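Local coordinates for protein Chains: A (Unidentified, PDB 6ZMG) that binds S-adenosyl-L-homocysteine at subunit boundaries of a three-chain assembly, consistent with an enzyme that acts on S-adenosylmethionine, at residues A[11-16]-A[109-114]; A[15-20]-A[72-77]. All coordinates share one frame; numbering follows the deposited sequence.

Interaction 1. Residues A[11-16]-A[109-114]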
loop_
_atom_site.group_PDB
_atom_site.type_symbol
_atom_site.label_atom_id
_atom_site.label_comp_id
_atom_site.label_asym_id
_atom_site.label_seq_id
_atom_site.Cartn_x
_atom_site.Cartn_y
_atom_site.Cartn_z
ATOM N N PHE A 11 -1.649 -13.137 -10.034
ATOM C CA PHE A 11 -0.567 -12.189 -10.240
ATOM C C PHE A 11 -0.996 -10.770 -9.902
ATOM O O PHE A 11 -2.151 -10.365 -10.101
ATOM C CB PHE A 11 -0.059 -12.267 -11.678
ATOM C CG PHE A 11 0.449 -13.615 -12.025
ATOM C CD1 PHE A 11 1.574 -14.115 -11.389
ATOM C CD2 PHE A 11 -0.220 -14.414 -12.933
ATOM C CE1 PHE A 11 2.042 -15.383 -11.669
ATOM C CE2 PHE A 11 0.247 -15.686 -13.220
ATOM C CZ PHE A 11 1.382 -16.168 -12.581
ATOM N N SER A 12 -0.029 -10.018 -9.383
ATOM C CA SER A 12 -0.184 -8.600 -9.133
ATOM C C SER A 12 1.183 -7.947 -9.253
ATOM O O SER A 12 2.220 -8.614 -9.305
ATOM C CB SER A 12 -0.782 -8.346 -7.752
ATOM O OG SER A 12 0.095 -8.739 -6.702
ATOM N N ALA A 13 1.169 -6.623 -9.317
ATOM C CA ALA A 13 2.400 -5.876 -9.426
ATOM C C ALA A 13 2.265 -4.549 -8.707
ATOM O O ALA A 13 1.161 -4.029 -8.496
ATOM C CB ALA A 13 2.751 -5.584 -10.889
ATOM N N ARG A 14 3.423 -4.012 -8.345
ATOM C CA ARG A 14 3.576 -2.662 -7.831
ATOM C C ARG A 14 4.671 -1.988 -8.646
ATOM O O ARG A 14 5.728 -2.583 -8.896
ATOM C CB ARG A 14 3.990 -2.669 -6.357
ATOM C CG ARG A 14 2.953 -3.160 -5.408
ATOM C CD ARG A 14 3.231 -2.568 -4.027
ATOM N NE ARG A 14 4.469 -3.069 -3.438
ATOM C CZ ARG A 14 4.935 -2.710 -2.245
ATOM N NH1 ARG A 14 4.293 -1.806 -1.507
ATOM N NH2 ARG A 14 6.067 -3.240 -1.795
ATOM N N ILE A 15 4.415 -0.753 -9.062
ATOM C CA ILE A 15 5.396 0.045 -9.787
ATOM C C ILE A 15 5.538 1.369 -9.052
ATOM O O ILE A 15 4.535 2.024 -8.755
ATOM C CB ILE A 15 4.975 0.292 -11.251
ATOM C CG1 ILE A 15 4.699 -1.030 -11.975
ATOM C CG2 ILE A 15 6.036 1.074 -11.984
ATOM C CD1 ILE A 15 4.195 -0.860 -13.400
ATOM N N PHE A 16 6.775 1.771 -8.785
ATOM C CA PHE A 16 7.051 3.057 -8.162
ATOM C C PHE A 16 7.663 3.995 -9.187
ATOM O O PHE A 16 8.720 3.689 -9.752
ATOM C CB PHE A 16 7.989 2.895 -6.988
ATOM C CG PHE A 16 7.446 2.032 -5.890
ATOM C CD1 PHE A 16 7.584 0.650 -5.913
ATOM C CD2 PHE A 16 6.757 2.600 -4.849
ATOM C CE1 PHE A 16 7.063 -0.134 -4.859
ATOM C CE2 PHE A 16 6.269 1.837 -3.801
ATOM C CZ PHE A 16 6.415 0.481 -3.799
ATOM N N VAL A 109 9.905 -2.022 -10.010
ATOM C CA VAL A 109 8.801 -2.914 -10.334
ATOM C C VAL A 109 8.885 -4.146 -9.444
ATOM O O VAL A 109 9.950 -4.764 -9.324
ATOM C CB VAL A 109 8.839 -3.344 -11.812
ATOM C CG1 VAL A 109 7.776 -4.400 -12.095
ATOM C CG2 VAL A 109 8.650 -2.155 -12.737
ATOM N N GLU A 110 7.759 -4.514 -8.835
ATOM C CA GLU A 110 7.658 -5.714 -8.010
ATOM C C GLU A 110 6.511 -6.569 -8.534
ATOM O O GLU A 110 5.378 -6.087 -8.646
ATOM C CB GLU A 110 7.422 -5.339 -6.539
ATOM C CG GLU A 110 7.316 -6.538 -5.607
ATOM C CD GLU A 110 6.953 -6.180 -4.179
ATOM O OE1 GLU A 110 7.864 -5.976 -3.360
ATOM O OE2 GLU A 110 5.752 -6.121 -3.863
ATOM N N ILE A 111 6.812 -7.831 -8.853
ATOM C CA ILE A 111 5.844 -8.796 -9.350
ATOM C C ILE A 111 5.556 -9.768 -8.218
ATOM O O ILE A 111 6.493 -10.322 -7.628
ATOM C CB ILE A 111 6.391 -9.603 -10.541
ATOM C CG1 ILE A 111 6.867 -8.700 -11.671
ATOM C CG2 ILE A 111 5.334 -10.587 -11.017
ATOM C CD1 ILE A 111 5.788 -7.912 -12.316
ATOM N N GLN A 112 4.276 -10.020 -7.960
ATOM C CA GLN A 112 3.856 -10.959 -6.936
ATOM C C GLN A 112 2.946 -12.023 -7.526
ATOM O O GLN A 112 2.231 -11.786 -8.506
ATOM C CB GLN A 112 3.086 -10.252 -5.814
ATOM C CG GLN A 112 3.951 -9.277 -5.031
ATOM C CD GLN A 112 3.187 -8.557 -3.962
ATOM O OE1 GLN A 112 2.039 -8.886 -3.682
ATOM N NE2 GLN A 112 3.818 -7.561 -3.354
ATOM N N GLU A 113 2.998 -13.205 -6.916
ATOM C CA GLU A 113 2.113 -14.324 -7.228
ATOM C C GLU A 113 1.516 -14.771 -5.899
ATOM O O GLU A 113 2.238 -15.253 -5.021
ATOM C CB GLU A 113 2.875 -15.464 -7.909
ATOM C CG GLU A 113 1.991 -16.657 -8.299
ATOM C CD GLU A 113 2.717 -17.692 -9.138
ATOM O OE1 GLU A 113 3.935 -17.521 -9.378
ATOM O OE2 GLU A 113 2.064 -18.675 -9.562
ATOM N N ARG A 114 0.206 -14.587 -5.740
ATOM C CA ARG A 114 -0.477 -14.801 -4.461
ATOM C C ARG A 114 0.209 -14.044 -3.331
ATOM O O ARG A 114 0.325 -14.526 -2.200
ATOM C CB ARG A 114 -0.594 -16.283 -4.137
ATOM C CG ARG A 114 -1.314 -17.053 -5.216
ATOM C CD ARG A 114 -1.545 -18.490 -4.806
ATOM N NE ARG A 114 -0.377 -19.309 -5.117
ATOM C CZ ARG A 114 -0.026 -19.672 -6.350
ATOM N NH1 ARG A 114 -0.753 -19.285 -7.395
ATOM N NH2 ARG A 114 1.059 -20.413 -6.541
#
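Arg14 and Glu110 run side by side off the same face of two antiparallel strands, with the carboxylate at the guanidinium's edge and the two planes turned 36° apart. They form a salt bridge, whose hydrogen bond from Arg14 NE to Glu110 OE2 (3.3 Å) is weak, and since Glu110 was built in two conformers its detail applies to one of them. The bend at chi3 (-67°) turns the NE edge of Arg14 toward the Glu110 carboxylate, while Phe16 CZ lies 3.8 Å above the centre of the guanidinium plane of Arg14. Further along this face, Ser12 OG rests against the first carbon of the Gln112 side chain, 3.5 Å from Gln112 CB. Backbone bonds join the strands at these same two pairs, Ser12 with Gln112 and Arg14 with Glu110; Glu110 N reaches Arg14 O at 2.8 Å. The strands are the first and fourth of a ferredoxin-like beta-alpha-beta-beta-alpha-beta core, neighbours in the sheet, with strand 116-124 added beyond 106-113. The other face carries Phe11, Ala13, Ile15, Val109, Ile111 and Glu113. Here Phe11 and Glu113 lie alongside one another, ring and carboxylate inclined by 48°, and Phe11 CE1 comes within 3.5 Å of Glu113 CD; with CG set beside its backbone N, the ring is carried toward the acid. Ala13 CB meets Ile111 CD1 at 4.1 Å, and Ile15 CG1 lies beside Val109 CG2 at 4.2 Å. Helix 84-101 covers this side, with Phe87 against Phe11, Val91 against Ile111 and Leu94 against Ile15.

Interaction 2. Residues A[15-20]-A[72-77]. With SAH (S-adenosyl-L-homocysteine), chain D; SAH (S-adenosyl-L-homocysteine), chain B.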
loop_
_atom_site.group_PDB
_atom_site.type_symbol
_atom_site.label_atom_id
_atom_site.label_comp_id
_atom_site.label_asym_id
_atom_site.label_seq_id
_atom_site.Cartn_x
_atom_site.Cartn_y
_atom_site.Cartn_z
ATOM N N ILE A 15 4.415 -0.753 -9.062
ATOM C CA ILE A 15 5.396 0.045 -9.787
ATOM C C ILE A 15 5.538 1.369 -9.052
ATOM O O ILE A 15 4.535 2.024 -8.755
ATOM C CB ILE A 15 4.975 0.292 -11.251
ATOM C CG1 ILE A 15 4.699 -1.030 -11.975
ATOM C CG2 ILE A 15 6.036 1.074 -11.984
ATOM C CD1 ILE A 15 4.195 -0.860 -13.400
ATOM N N PHE A 16 6.775 1.771 -8.785
ATOM C CA PHE A 16 7.051 3.057 -8.162
ATOM C C PHE A 16 7.663 3.995 -9.187
ATOM O O PHE A 16 8.720 3.689 -9.752
ATOM C CB PHE A 16 7.989 2.895 -6.988
ATOM C CG PHE A 16 7.446 2.032 -5.890
ATOM C CD1 PHE A 16 7.584 0.650 -5.913
ATOM C CD2 PHE A 16 6.757 2.600 -4.849
ATOM C CE1 PHE A 16 7.063 -0.134 -4.859
ATOM C CE2 PHE A 16 6.269 1.837 -3.801
ATOM C CZ PHE A 16 6.415 0.481 -3.799
ATOM N N VAL A 17 7.011 5.143 -9.395
ATOM C CA VAL A 17 7.414 6.140 -10.387
ATOM C C VAL A 17 7.541 7.482 -9.685
ATOM O O VAL A 17 6.556 7.976 -9.122
ATOM C CB VAL A 17 6.386 6.298 -11.523
ATOM C CG1 VAL A 17 6.932 7.260 -12.585
ATOM C CG2 VAL A 17 6.008 4.980 -12.127
ATOM N N GLY A 18 8.728 8.068 -9.723
ATOM C CA GLY A 18 8.938 9.377 -9.151
ATOM C C GLY A 18 8.494 10.490 -10.081
ATOM O O GLY A 18 8.334 10.297 -11.285
ATOM N N LEU A 19 8.275 11.670 -9.490
ATOM C CA LEU A 19 7.759 12.824 -10.211
ATOM C C LEU A 19 8.748 13.976 -10.270
ATOM O O LEU A 19 8.455 14.991 -10.915
ATOM C CB LEU A 19 6.425 13.290 -9.617
ATOM C CG LEU A 19 5.361 12.198 -9.566
ATOM C CD1 LEU A 19 4.145 12.644 -8.807
ATOM C CD2 LEU A 19 4.935 11.740 -10.948
ATOM N N ASN A 20 9.914 13.833 -9.640
ATOM C CA ASN A 20 11.032 14.727 -9.878
ATOM C C ASN A 20 11.787 14.272 -11.119
ATOM O O ASN A 20 11.936 13.072 -11.364
ATOM C CB ASN A 20 12.048 14.659 -8.737
ATOM C CG ASN A 20 11.797 15.656 -7.630
ATOM O OD1 ASN A 20 10.698 16.163 -7.438
ATOM N ND2 ASN A 20 12.844 15.929 -6.873
ATOM N N VAL A 72 4.531 8.022 -7.153
ATOM C CA VAL A 72 3.296 7.291 -7.372
ATOM C C VAL A 72 3.581 5.812 -7.243
ATOM O O VAL A 72 4.551 5.309 -7.817
ATOM C CB VAL A 72 2.700 7.572 -8.763
ATOM C CG1 VAL A 72 1.390 6.825 -8.916
ATOM C CG2 VAL A 72 2.530 9.065 -8.947
ATOM N N GLN A 73 2.769 5.138 -6.449
ATOM C CA GLN A 73 2.777 3.687 -6.374
ATOM C C GLN A 73 1.594 3.182 -7.197
ATOM O O GLN A 73 0.431 3.453 -6.869
ATOM C CB GLN A 73 2.709 3.233 -4.921
ATOM C CG GLN A 73 2.685 1.733 -4.787
ATOM C CD GLN A 73 2.405 1.224 -3.390
ATOM O OE1 GLN A 73 2.023 0.068 -3.232
ATOM N NE2 GLN A 73 2.649 2.055 -2.368
ATOM N N ILE A 74 1.894 2.481 -8.289
ATOM C CA ILE A 74 0.863 1.874 -9.128
ATOM C C ILE A 74 0.653 0.447 -8.649
ATOM O O ILE A 74 1.614 -0.324 -8.550
ATOM C CB ILE A 74 1.273 1.873 -10.610
ATOM C CG1 ILE A 74 1.723 3.254 -11.067
ATOM C CG2 ILE A 74 0.110 1.380 -11.478
ATOM C CD1 ILE A 74 2.278 3.254 -12.466
ATOM N N ILE A 75 -0.591 0.092 -8.354
ATOM C CA ILE A 75 -0.944 -1.244 -7.886
ATOM C C ILE A 75 -1.820 -1.870 -8.958
ATOM O O ILE A 75 -2.879 -1.324 -9.296
ATOM C CB ILE A 75 -1.674 -1.210 -6.535
ATOM C CG1 ILE A 75 -0.830 -0.497 -5.484
ATOM C CG2 ILE A 75 -2.067 -2.635 -6.097
ATOM C CD1 ILE A 75 -1.597 -0.207 -4.190
ATOM N N ILE A 76 -1.393 -3.021 -9.469
ATOM C CA ILE A 76 -2.098 -3.720 -10.536
ATOM C C ILE A 76 -2.415 -5.128 -10.059
ATOM O O ILE A 76 -1.499 -5.913 -9.796
ATOM C CB ILE A 76 -1.261 -3.788 -11.825
ATOM C CG1 ILE A 76 -1.003 -2.394 -12.377
ATOM C CG2 ILE A 76 -1.962 -4.668 -12.879
ATOM C CD1 ILE A 76 0.090 -2.347 -13.437
ATOM N N ILE A 77 -3.700 -5.449 -9.946
ATOM C CA ILE A 77 -4.150 -6.821 -9.710
ATOM C C ILE A 77 -4.612 -7.380 -11.048
ATOM O O ILE A 77 -5.449 -6.769 -11.722
ATOM C CB ILE A 77 -5.285 -6.870 -8.673
ATOM C CG1 ILE A 77 -4.829 -6.249 -7.351
ATOM C CG2 ILE A 77 -5.764 -8.314 -8.459
ATOM C CD1 ILE A 77 -5.928 -6.033 -6.383
HETATM N N SAH D . -16.974 3.090 -8.704
HETATM C CA SAH D . -16.736 1.731 -9.213
HETATM C CB SAH D . -15.624 1.025 -8.389
HETATM C CG SAH D . -14.590 0.433 -9.316
HETATM S SD SAH D . -13.354 -0.614 -8.524
HETATM C C SAH D . -17.980 0.831 -9.195
HETATM O O SAH D . -17.893 -0.357 -9.414
HETATM O OXT SAH D . -19.096 1.436 -8.981
HETATM C "C5'" SAH D . -12.829 0.353 -7.086
HETATM C "C4'" SAH D . -11.335 0.615 -7.058
HETATM O "O4'" SAH D . -10.610 -0.633 -7.155
HETATM C "C3'" SAH D . -10.791 1.417 -8.229
HETATM O "O3'" SAH D . -10.995 2.817 -8.095
HETATM C "C2'" SAH D . -9.297 1.079 -8.162
HETATM O "O2'" SAH D . -8.690 1.921 -7.187
HETATM C "C1'" SAH D . -9.324 -0.376 -7.687
HETATM N N9 SAH D . -9.089 -1.335 -8.761
HETATM C C8 SAH D . -10.016 -1.842 -9.640
HETATM N N7 SAH D . -9.527 -2.763 -10.446
HETATM C C5 SAH D . -8.197 -2.854 -10.072
HETATM C C6 SAH D . -7.151 -3.697 -10.496
HETATM N N6 SAH D . -7.281 -4.634 -11.445
HETATM N N1 SAH D . -5.957 -3.560 -9.880
HETATM C C2 SAH D . -5.823 -2.639 -8.923
HETATM N N3 SAH D . -6.734 -1.801 -8.434
HETATM C C4 SAH D . -7.913 -1.967 -9.046
HETATM N N SAH B . 12.908 10.629 -9.687
HETATM C CA SAH B . 13.763 9.457 -9.440
HETATM C CB SAH B . 12.906 8.236 -9.009
HETATM C CG SAH B . 13.478 7.619 -7.756
HETATM S SD SAH B . 12.731 6.055 -7.254
HETATM C C SAH B . 14.610 9.036 -10.648
HETATM O O SAH B . 15.222 7.991 -10.648
HETATM O OXT SAH B . 14.654 9.886 -11.615
HETATM C "C5'" SAH B . 10.951 6.373 -7.374
HETATM C "C4'" SAH B . 10.214 6.123 -6.072
HETATM O "O4'" SAH B . 10.486 4.784 -5.596
HETATM C "C3'" SAH B . 10.641 6.993 -4.901
HETATM O "O3'" SAH B . 10.066 8.292 -4.927
HETATM C "C2'" SAH B . 10.107 6.188 -3.711
HETATM O "O2'" SAH B . 8.725 6.491 -3.549
HETATM C "C1'" SAH B . 10.298 4.748 -4.194
HETATM N N9 SAH B . 11.462 4.095 -3.607
HETATM C C8 SAH B . 12.764 4.172 -4.038
HETATM N N7 SAH B . 13.589 3.399 -3.361
HETATM C C5 SAH B . 12.772 2.786 -2.426
HETATM C C6 SAH B . 13.024 1.801 -1.451
HETATM N N6 SAH B . 14.226 1.251 -1.234
HETATM N N1 SAH B . 11.973 1.374 -0.717
HETATM C C2 SAH B . 10.769 1.906 -0.938
HETATM N N3 SAH B . 10.411 2.825 -1.830
HETATM C C4 SAH B . 11.463 3.221 -2.558
#
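Ile15 to Val17 pair antiparallel with Val72 to Ile74, the short strand axes 4.7 Å apart at 155°, and the hydrogen-bonded pairs Ile15 with Ile74 and Val17 with Val72 flank Phe16 and Gln73. The ring of Phe16 lies alongside the extended Gln73 chain, with CE2 of Phe16 3.7 Å from CG of Gln73 and ring and amide planes 35° apart. CG of Gln73 lies anti to its backbone N (chi1 179°), which lays the stem along the ring; NE2 of Gln73 hydrogen-bonds to Gln54 OE1, and its OE1 takes a weak hydrogen bond from Arg14 NH1. Phe16 CB also touches the ribose of S-adenosyl-L-homocysteine chain B, 3.4 Å from its O4', and a CB on Gly18 would collide with this ligand. An alanine at Phe16 would remove the ring and is likely to open a gap beside the Gln73 stem and uncover the Arg14 guanidinium. At the far end of the strand Ile77 N donates to N1 of the chain D ligand at 2.9 Å, whose N6 donates back to Ile77 O. Both sites lie at subunit boundaries, Ser50 of the second subunit also hydrogen-bonding the chain B ligand. Away from Phe16 and Gln73, Ile15 CB meets Ile74 CB at 4.1 Å, and beyond the strand's end Leu19 CD1 reaches Val72 CG2 at 3.9 Å. Helices 84-101 (Leu98) and 29-43 (Val32, Thr36) cover this face, while strand 49-59 flanks strand 66-77 on its other edge.

How the interactions relate
After the short strand 2-5, strand 11-21 serves both contacts, sharing Ile15 and Phe16 between them. The chain then passes through helix 29-43 and strand 49-59 before strand 66-77 returns to pair with it, closing the loop of interaction 2. It goes on through helix 84-101, and strand 106-113 takes the remaining edge of strand 11-21, closing the longer loop of interaction 1, which encloses the shorter one. Ala13 N, probably hydrogen-bonded to Ile76 O at 2.8 Å, continues the pairing with 66-77 alongside interaction 1. Together the contacts place strand 11-21 between 66-77 and 106-113, the two strands joined by the crossover through helix 84-101.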